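Local coordinates for putative lipoprotein (Pectobacterium atrosepticum SCRI1043, PDB 3BDU) that is of unknown function but is probably anchored to the cell membrane as a lipoprotein, its small all-beta domain belonging to the DUF903 family of the SH3 clan, at residues 3-8 with 48-53; 16-21 with 31-36; 25-30 with 39-44. All coordinates share one frame; numbering follows the deposited sequence.

Contact 1: 3-8 with 48-53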
loop_
_atom_site.group_PDB
_atom_site.type_symbol
_atom_site.label_atom_id
_atom_site.label_comp_id
_atom_site.label_asym_id
_atom_site.label_seq_id
_atom_site.Cartn_x
_atom_site.Cartn_y
_atom_site.Cartn_z
ATOM N N SER A 3 25.771 -15.647 -9.947
ATOM C CA SER A 3 25.942 -14.781 -8.787
ATOM C C SER A 3 24.924 -15.065 -7.684
ATOM O O SER A 3 23.720 -15.124 -7.935
ATOM C CB SER A 3 25.842 -13.313 -9.214
ATOM O OG SER A 3 24.587 -13.045 -9.820
ATOM N N ASN A 4 25.420 -15.240 -6.464
ATOM C CA ASN A 4 24.563 -15.505 -5.317
ATOM C C ASN A 4 24.167 -14.203 -4.635
ATOM O O ASN A 4 24.859 -13.191 -4.747
ATOM C CB ASN A 4 25.282 -16.393 -4.297
ATOM C CG ASN A 4 25.490 -17.807 -4.795
ATOM O OD1 ASN A 4 24.532 -18.515 -5.108
ATOM N ND2 ASN A 4 26.748 -18.229 -4.866
ATOM N N TYR A 5 23.052 -14.242 -3.924
ATOM C CA TYR A 5 22.564 -13.084 -3.195
ATOM C C TYR A 5 22.215 -13.533 -1.785
ATOM O O TYR A 5 21.966 -14.716 -1.540
ATOM C CB TYR A 5 21.313 -12.505 -3.865
ATOM C CG TYR A 5 21.586 -11.740 -5.136
ATOM C CD1 TYR A 5 21.502 -10.346 -5.165
ATOM C CD2 TYR A 5 21.950 -12.401 -6.308
ATOM C CE1 TYR A 5 21.775 -9.628 -6.333
ATOM C CE2 TYR A 5 22.223 -11.693 -7.477
ATOM C CZ TYR A 5 22.134 -10.309 -7.482
ATOM O OH TYR A 5 22.401 -9.615 -8.633
ATOM N N VAL A 6 22.214 -12.588 -0.858
ATOM C CA VAL A 6 21.860 -12.875 0.520
ATOM C C VAL A 6 20.697 -11.959 0.881
ATOM O O VAL A 6 20.836 -10.742 0.830
ATOM C CB VAL A 6 23.015 -12.576 1.497
ATOM C CG1 VAL A 6 22.549 -12.841 2.918
ATOM C CG2 VAL A 6 24.238 -13.440 1.168
ATOM N N LEU A 7 19.554 -12.540 1.227
ATOM C CA LEU A 7 18.383 -11.757 1.608
ATOM C C LEU A 7 18.302 -11.647 3.130
ATOM O O LEU A 7 18.455 -12.647 3.836
ATOM C CB LEU A 7 17.089 -12.416 1.112
ATOM C CG LEU A 7 16.746 -12.509 -0.378
ATOM C CD1 LEU A 7 17.860 -13.239 -1.121
ATOM C CD2 LEU A 7 15.422 -13.240 -0.547
ATOM N N HIS A 8 18.067 -10.435 3.626
ATOM C CA HIS A 8 17.919 -10.203 5.058
ATOM C C HIS A 8 16.442 -9.910 5.273
ATOM O O HIS A 8 15.898 -8.973 4.692
ATOM C CB HIS A 8 18.778 -9.016 5.507
ATOM C CG HIS A 8 20.238 -9.213 5.250
ATOM N ND1 HIS A 8 20.766 -9.305 3.979
ATOM C CD2 HIS A 8 21.278 -9.391 6.100
ATOM C CE1 HIS A 8 22.063 -9.533 4.056
ATOM N NE2 HIS A 8 22.402 -9.590 5.332
ATOM N N LYS A 48 14.029 -6.903 4.083
ATOM C CA LYS A 48 14.606 -5.623 4.469
ATOM C C LYS A 48 15.707 -5.159 3.524
ATOM O O LYS A 48 15.690 -4.024 3.050
ATOM C CB LYS A 48 15.161 -5.726 5.894
ATOM C CG LYS A 48 15.747 -4.437 6.434
ATOM C CD LYS A 48 16.192 -4.609 7.878
ATOM C CE LYS A 48 16.628 -3.280 8.484
ATOM N NZ LYS A 48 17.109 -3.431 9.888
ATOM N N GLU A 49 16.671 -6.036 3.268
ATOM C CA GLU A 49 17.795 -5.708 2.400
ATOM C C GLU A 49 18.252 -6.937 1.637
ATOM O O GLU A 49 17.883 -8.067 1.968
ATOM C CB GLU A 49 18.977 -5.194 3.225
ATOM C CG GLU A 49 18.648 -4.081 4.187
ATOM C CD GLU A 49 19.825 -3.743 5.082
ATOM O OE1 GLU A 49 20.759 -3.061 4.612
ATOM O OE2 GLU A 49 19.818 -4.176 6.253
HETATM N N MSE A 50 19.091 -6.707 0.638
HETATM C CA MSE A 50 19.606 -7.786 -0.182
HETATM C C MSE A 50 21.018 -7.439 -0.637
HETATM O O MSE A 50 21.247 -6.377 -1.205
HETATM C CB MSE A 50 18.693 -7.974 -1.385
HETATM C CG MSE A 50 18.936 -9.223 -2.180
HETATM SE SE MSE A 50 17.589 -9.343 -3.552
HETATM C CE MSE A 50 16.091 -9.828 -2.445
ATOM N N ALA A 51 21.957 -8.341 -0.386
ATOM C CA ALA A 51 23.345 -8.116 -0.762
ATOM C C ALA A 51 23.804 -9.102 -1.832
ATOM O O ALA A 51 23.528 -10.299 -1.745
ATOM C CB ALA A 51 24.236 -8.230 0.475
ATOM N N LYS A 52 24.492 -8.589 -2.846
ATOM C CA LYS A 52 24.997 -9.422 -3.928
ATOM C C LYS A 52 26.363 -9.982 -3.528
ATOM O O LYS A 52 27.318 -9.229 -3.342
ATOM C CB LYS A 52 25.127 -8.598 -5.211
ATOM C CG LYS A 52 25.567 -9.403 -6.422
ATOM C CD LYS A 52 25.766 -8.496 -7.630
ATOM C CE LYS A 52 26.171 -9.284 -8.863
ATOM N NZ LYS A 52 25.109 -10.228 -9.288
ATOM N N GLY A 53 26.439 -11.303 -3.392
ATOM C CA GLY A 53 27.681 -11.951 -3.002
ATOM C C GLY A 53 27.417 -13.061 -1.998
ATOM O O GLY A 53 26.267 -13.455 -1.799
#

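Contact 2: 16-21 with 31-36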
loop_
_atom_site.group_PDB
_atom_site.type_symbol
_atom_site.label_atom_id
_atom_site.label_comp_id
_atom_site.label_asym_id
_atom_site.label_seq_id
_atom_site.Cartn_x
_atom_site.Cartn_y
_atom_site.Cartn_z
ATOM N N VAL A 16 20.298 -17.436 1.596
ATOM C CA VAL A 16 21.164 -17.429 0.421
ATOM C C VAL A 16 20.328 -17.765 -0.806
ATOM O O VAL A 16 19.568 -18.735 -0.808
ATOM C CB VAL A 16 22.289 -18.477 0.525
ATOM C CG1 VAL A 16 23.112 -18.474 -0.754
ATOM C CG2 VAL A 16 23.172 -18.184 1.729
ATOM N N ALA A 17 20.462 -16.953 -1.845
ATOM C CA ALA A 17 19.729 -17.178 -3.079
ATOM C C ALA A 17 20.723 -17.378 -4.217
ATOM O O ALA A 17 21.772 -16.734 -4.246
ATOM C CB ALA A 17 18.831 -15.976 -3.387
ATOM N N GLU A 18 20.391 -18.288 -5.127
ATOM C CA GLU A 18 21.208 -18.557 -6.304
ATOM C C GLU A 18 20.542 -17.760 -7.420
ATOM O O GLU A 18 19.510 -18.171 -7.950
ATOM C CB GLU A 18 21.180 -20.045 -6.667
ATOM C CG GLU A 18 21.932 -20.956 -5.713
ATOM C CD GLU A 18 22.103 -22.369 -6.265
ATOM O OE1 GLU A 18 21.087 -23.085 -6.429
ATOM O OE2 GLU A 18 23.259 -22.758 -6.540
ATOM N N GLY A 19 21.123 -16.622 -7.769
ATOM C CA GLY A 19 20.522 -15.793 -8.797
ATOM C C GLY A 19 19.757 -14.678 -8.104
ATOM O O GLY A 19 19.339 -14.838 -6.957
ATOM N N LYS A 20 19.562 -13.558 -8.795
ATOM C CA LYS A 20 18.873 -12.414 -8.204
ATOM C C LYS A 20 17.393 -12.627 -7.935
ATOM O O LYS A 20 16.632 -12.970 -8.832
ATOM C CB LYS A 20 19.024 -11.166 -9.088
ATOM C CG LYS A 20 18.568 -9.883 -8.384
ATOM C CD LYS A 20 18.841 -8.612 -9.186
ATOM C CE LYS A 20 17.753 -8.342 -10.207
ATOM N NZ LYS A 20 17.939 -7.019 -10.860
ATOM N N PRO A 21 16.971 -12.444 -6.676
ATOM C CA PRO A 21 15.550 -12.622 -6.371
ATOM C C PRO A 21 14.803 -11.526 -7.126
ATOM O O PRO A 21 15.314 -10.416 -7.279
ATOM C CB PRO A 21 15.494 -12.425 -4.856
ATOM C CG PRO A 21 16.856 -12.922 -4.407
ATOM C CD PRO A 21 17.771 -12.317 -5.443
ATOM N N SER A 31 10.405 -13.853 -5.626
ATOM C CA SER A 31 10.711 -15.236 -5.961
ATOM C C SER A 31 12.208 -15.463 -6.115
ATOM O O SER A 31 12.925 -14.597 -6.618
ATOM C CB SER A 31 9.972 -15.599 -7.263
ATOM O OG SER A 31 10.480 -16.779 -7.855
ATOM N N TYR A 32 12.681 -16.620 -5.659
ATOM C CA TYR A 32 14.103 -16.956 -5.762
ATOM C C TYR A 32 14.330 -18.454 -5.626
ATOM O O TYR A 32 13.403 -19.209 -5.351
ATOM C CB TYR A 32 14.922 -16.241 -4.669
ATOM C CG TYR A 32 14.609 -16.672 -3.249
ATOM C CD1 TYR A 32 13.470 -16.211 -2.592
ATOM C CD2 TYR A 32 15.446 -17.556 -2.565
ATOM C CE1 TYR A 32 13.165 -16.615 -1.294
ATOM C CE2 TYR A 32 15.148 -17.974 -1.261
ATOM C CZ TYR A 32 14.004 -17.498 -0.633
ATOM O OH TYR A 32 13.685 -17.914 0.641
ATOM N N THR A 33 15.578 -18.871 -5.817
ATOM C CA THR A 33 15.966 -20.271 -5.681
ATOM C C THR A 33 16.998 -20.299 -4.559
ATOM O O THR A 33 17.951 -19.522 -4.576
ATOM C CB THR A 33 16.623 -20.799 -6.973
ATOM O OG1 THR A 33 15.744 -20.577 -8.081
ATOM C CG2 THR A 33 16.906 -22.297 -6.856
ATOM N N ASP A 34 16.801 -21.169 -3.572
ATOM C CA ASP A 34 17.738 -21.241 -2.464
ATOM C C ASP A 34 18.953 -22.096 -2.797
ATOM O O ASP A 34 19.043 -22.669 -3.885
ATOM C CB ASP A 34 17.062 -21.768 -1.190
ATOM C CG ASP A 34 16.452 -23.146 -1.367
ATOM O OD1 ASP A 34 17.036 -23.984 -2.090
ATOM O OD2 ASP A 34 15.389 -23.396 -0.761
ATOM N N ALA A 35 19.882 -22.173 -1.848
ATOM C CA ALA A 35 21.116 -22.933 -2.020
ATOM C C ALA A 35 20.896 -24.414 -2.292
ATOM O O ALA A 35 21.826 -25.121 -2.677
ATOM C CB ALA A 35 22.008 -22.758 -0.787
ATOM N N TYR A 36 19.672 -24.886 -2.088
ATOM C CA TYR A 36 19.365 -26.294 -2.309
ATOM C C TYR A 36 18.585 -26.544 -3.592
ATOM O O TYR A 36 18.090 -27.647 -3.822
ATOM C CB TYR A 36 18.590 -26.841 -1.113
ATOM C CG TYR A 36 19.412 -26.912 0.150
ATOM C CD1 TYR A 36 20.467 -27.817 0.264
ATOM C CD2 TYR A 36 19.136 -26.083 1.234
ATOM C CE1 TYR A 36 21.226 -27.899 1.431
ATOM C CE2 TYR A 36 19.891 -26.156 2.410
ATOM C CZ TYR A 36 20.933 -27.069 2.499
ATOM O OH TYR A 36 21.676 -27.160 3.654
HETATM O O HOH W 1 19.499 -20.938 0.777
HETATM O O HOH W 2 17.244 -16.709 -7.119
#

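Contact 3: 25-30 with 39-44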
loop_
_atom_site.group_PDB
_atom_site.type_symbol
_atom_site.label_atom_id
_atom_site.label_comp_id
_atom_site.label_asym_id
_atom_site.label_seq_id
_atom_site.Cartn_x
_atom_site.Cartn_y
_atom_site.Cartn_z
ATOM N N ASP A 25 5.278 -11.536 -10.857
ATOM C CA ASP A 25 4.021 -10.852 -11.118
ATOM C C ASP A 25 2.784 -11.718 -10.882
ATOM O O ASP A 25 1.707 -11.193 -10.624
ATOM C CB ASP A 25 4.020 -10.296 -12.544
ATOM C CG ASP A 25 4.888 -9.057 -12.682
ATOM O OD1 ASP A 25 5.898 -8.949 -11.953
ATOM O OD2 ASP A 25 4.565 -8.193 -13.520
ATOM N N GLU A 26 2.935 -13.036 -10.960
ATOM C CA GLU A 26 1.800 -13.926 -10.744
ATOM C C GLU A 26 1.384 -14.008 -9.268
ATOM O O GLU A 26 0.253 -14.384 -8.964
ATOM C CB GLU A 26 2.121 -15.340 -11.245
ATOM C CG GLU A 26 2.568 -15.412 -12.710
ATOM C CD GLU A 26 2.619 -16.838 -13.247
ATOM O OE1 GLU A 26 3.038 -17.755 -12.505
ATOM O OE2 GLU A 26 2.247 -17.041 -14.423
ATOM N N THR A 27 2.289 -13.655 -8.359
ATOM C CA THR A 27 1.986 -13.728 -6.929
ATOM C C THR A 27 2.161 -12.416 -6.187
ATOM O O THR A 27 1.557 -12.216 -5.135
ATOM C CB THR A 27 2.883 -14.741 -6.219
ATOM O OG1 THR A 27 4.242 -14.295 -6.299
ATOM C CG2 THR A 27 2.761 -16.112 -6.859
ATOM N N GLY A 28 3.002 -11.537 -6.728
ATOM C CA GLY A 28 3.273 -10.263 -6.093
ATOM C C GLY A 28 4.343 -10.365 -5.015
ATOM O O GLY A 28 4.663 -9.385 -4.341
HETATM N N MSE A 29 4.901 -11.557 -4.846
HETATM C CA MSE A 29 5.935 -11.762 -3.841
HETATM C C MSE A 29 7.313 -11.859 -4.503
HETATM O O MSE A 29 7.422 -11.867 -5.727
HETATM C CB MSE A 29 5.609 -13.033 -3.048
HETATM C CG MSE A 29 4.235 -12.977 -2.368
HETATM SE SE MSE A 29 3.829 -14.670 -1.504
HETATM C CE MSE A 29 3.229 -15.632 -3.037
ATOM N N ILE A 30 8.368 -11.893 -3.699
ATOM C CA ILE A 30 9.719 -11.996 -4.241
ATOM C C ILE A 30 10.049 -13.472 -4.405
ATOM O O ILE A 30 9.980 -14.238 -3.451
ATOM C CB ILE A 30 10.740 -11.333 -3.306
ATOM C CG1 ILE A 30 10.483 -9.825 -3.271
ATOM C CG2 ILE A 30 12.164 -11.631 -3.776
ATOM C CD1 ILE A 30 11.363 -9.093 -2.296
ATOM N N GLN A 39 12.690 -23.736 -5.223
ATOM C CA GLN A 39 12.084 -22.459 -5.566
ATOM C C GLN A 39 11.270 -21.978 -4.374
ATOM O O GLN A 39 10.430 -22.712 -3.848
ATOM C CB GLN A 39 11.183 -22.606 -6.794
ATOM C CG GLN A 39 11.949 -22.925 -8.072
ATOM C CD GLN A 39 11.083 -22.823 -9.315
ATOM O OE1 GLN A 39 10.267 -23.701 -9.595
ATOM N NE2 GLN A 39 11.246 -21.730 -10.060
ATOM N N GLN A 40 11.532 -20.746 -3.957
ATOM C CA GLN A 40 10.867 -20.143 -2.806
ATOM C C GLN A 40 10.307 -18.770 -3.164
ATOM O O GLN A 40 10.747 -18.145 -4.127
ATOM C CB GLN A 40 11.878 -19.959 -1.669
ATOM C CG GLN A 40 12.717 -21.187 -1.362
ATOM C CD GLN A 40 12.107 -22.055 -0.290
ATOM O OE1 GLN A 40 12.580 -23.159 -0.023
ATOM N NE2 GLN A 40 11.057 -21.556 0.345
ATOM N N GLN A 41 9.340 -18.317 -2.371
ATOM C CA GLN A 41 8.739 -17.001 -2.538
ATOM C C GLN A 41 8.622 -16.420 -1.140
ATOM O O GLN A 41 8.351 -17.144 -0.183
ATOM C CB GLN A 41 7.351 -17.094 -3.170
ATOM C CG GLN A 41 7.315 -17.800 -4.522
ATOM C CD GLN A 41 6.701 -16.935 -5.610
ATOM O OE1 GLN A 41 6.215 -15.837 -5.339
ATOM N NE2 GLN A 41 6.717 -17.430 -6.848
ATOM N N ILE A 42 8.836 -15.116 -1.018
ATOM C CA ILE A 42 8.749 -14.464 0.278
ATOM C C ILE A 42 8.054 -13.115 0.126
ATOM O O ILE A 42 8.323 -12.377 -0.823
ATOM C CB ILE A 42 10.162 -14.274 0.889
ATOM C CG1 ILE A 42 10.056 -13.577 2.243
ATOM C CG2 ILE A 42 11.047 -13.459 -0.065
ATOM C CD1 ILE A 42 11.383 -13.489 2.973
ATOM N N ASN A 43 7.144 -12.806 1.045
ATOM C CA ASN A 43 6.423 -11.533 1.011
ATOM C C ASN A 43 7.425 -10.364 0.957
ATOM O O ASN A 43 8.354 -10.298 1.763
ATOM C CB ASN A 43 5.530 -11.409 2.254
ATOM C CG ASN A 43 4.540 -10.256 2.157
ATOM O OD1 ASN A 43 4.927 -9.108 1.932
ATOM N ND2 ASN A 43 3.256 -10.557 2.331
ATOM N N ARG A 44 7.230 -9.444 0.014
ATOM C CA ARG A 44 8.119 -8.290 -0.142
ATOM C C ARG A 44 8.252 -7.501 1.156
ATOM O O ARG A 44 9.282 -6.878 1.406
ATOM C CB ARG A 44 7.592 -7.340 -1.230
ATOM C CG ARG A 44 7.466 -7.943 -2.620
ATOM C CD ARG A 44 6.726 -6.986 -3.558
ATOM N NE ARG A 44 7.370 -5.676 -3.614
ATOM C CZ ARG A 44 6.930 -4.656 -4.341
ATOM N NH1 ARG A 44 5.834 -4.791 -5.078
ATOM N NH2 ARG A 44 7.591 -3.502 -4.334
HETATM O O HOH W 3 4.781 -9.388 -1.465
HETATM O O HOH W 4 3.890 -6.934 -4.948
#

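Contact 1: 3-8 with 48-53
Tyr5 and Lys52 carry the polar side-chain contact between the antiparallel strands 4-8 and 48-52. Lys52 crosses the Tyr5 ring at a slant, with CG over one face in a CH-pi contact, 4.0 Å from the ring centroid and offset toward the rim. The lysine chain is extended as far as CE and turns only at its last torsion (chi4 64°), which swings NZ back to donate to Tyr5 OH at 2.9 Å. Ser3 OG lies equally near Lys52 NZ.

Apolar contacts continue on the same face of the sheet. The selenium of Met50, a selenomethionine, makes an oblique Met-aromatic contact with the Tyr5 ring, 5.4 Å from its centroid. Beyond the selenium, the bend at chi3 brings Met50 CE to 3.4 Å from Leu7 CG, a tight carbon pair; the two side chains lie side by side and point the same way. Pro21 packs on both. On the other face, Val6 and His8 stand across from Ala51 and Glu49.

Backbone bonds join the strands from Gly53 N, which donates to Asn4 O, through Val6 and Ala51, bonded N to O in both directions, to a classic beta bulge at the far end. There His8 O receives Lys48 N at 2.9 Å and, weakly, Glu49 N at 3.4 Å, while His8 N gives to Glu49 O. Lys48 and Glu49 form salt bridges with Asp11 and Arg13 of a second subunit, whose strand pairs with residues 49-51.

Tyr5, Leu7 and Met50 thus make a buried, largely apolar face, at whose edge the phenol oxygen fixes the Lys52 ammonium; the opposite face is mixed.

Contact 2: 16-21 with 31-36
Pro21 and Tyr32 meet where the two three-stranded antiparallel sheets of this small SH3-clan domain come together, strands 16-18 and 31-33 running at 85° to each other. The pyrrolidine ring lies aslant to the tyrosine side chain, with Pro21 CB and CG each 3.9 Å from Tyr32 CB. Tyr32 CG sits between its own backbone N and carbonyl carbon (chi1 65°). Farther out, CD2 of the ring touches Ala17 CB obliquely at 3.8 Å. Leu7 packs against both Ala17 and Pro21, and Ile42 against Tyr32, extending this apolar patch into each sheet.

Away from the patch, backbone polar atoms carry most of the contact. Glu18 N donates to Thr33 O over 2.8 Å in a nearly straight bond (170° at the hydrogen). Glu18 OE1 comes close to Asp34 O, but both are acceptors and form no hydrogen bond.

Asp34 turns its carboxylate back on its own chain in an Asx turn, where OD1 accepts Tyr36 N from above the carboxylate plane; it also accepts Gln38 N. Two waters bridge the segments: one links Val16 O to Ala35 N, and the other donates to Glu18 O and Gly19 O while accepting from Thr33 N at 3.0 Å.

Contact 3: 25-30 with 39-44
Thr27 OG1 is gripped from both segments: it donates to Gln41 OE1 at 2.7 Å and accepts Met29 N, two residues on, at 3.2 Å, closing an ST turn. The threonine and glutamine side chains reach toward each other tip to tip. A chi1 of 64° sets OG1 between the Thr27 backbone N and carbonyl carbon, where it can reach both Gln41 OE1 and Met29 N; the hydroxyl stands 20° out of the amide carbonyl plane. Asp24 takes the other end of the same amide, accepting from Gln41 NE2. Met29, a selenomethionine, crosses the Gln41 side chain at about a right angle, with CB 3.7 Å and CE 3.8 Å from OE1.

The loop that holds this turn leads from strand 22-23 into strand 30-33, the middle strand of an antiparallel sheet, and Ile30 begins its pairing with strand 39-42. Ile30 and Ile42 form a hydrogen-bonded pair, N to O in both directions. Ile30 CB rests 3.9 Å from Ile42 CG2, and both side chains pack on Val47. A third subunit continues this sheet by pairing with residues 40-42.

Arg44 crosses the Ile30 side chain at about a right angle, its CG 3.6 Å from Ile30 CG1. Gly28 O lies beside Arg44 CD and receives two waters: one bridges to Arg44 N, and the other, in the guanidinium plane, accepts from Arg44 NH1 at 2.9 Å.

How the contacts relate
The three contacts trace a compact all-beta domain built from two three-stranded antiparallel sheets. Contact 1 pairs strands 4-9 and 47-52, from opposite ends of the chain, and so brackets the other two, whose segments alternate in sequence (16-21, 25-30, 31-36, 39-44). Contact 2 links the sheets: its segment 16-21 leaves the sheet of contact 1, and its segment 31-36 lies in that of contact 3. The centres of contacts 1 and 2 are about 9 Å apart, those of contacts 2 and 3 about 12 Å, while contacts 1 and 3 lie about 16 Å apart on opposite sides of the chain's centre. Strands 47-52 and 39-42 each pair with another subunit, so both sheets continue through the assembly.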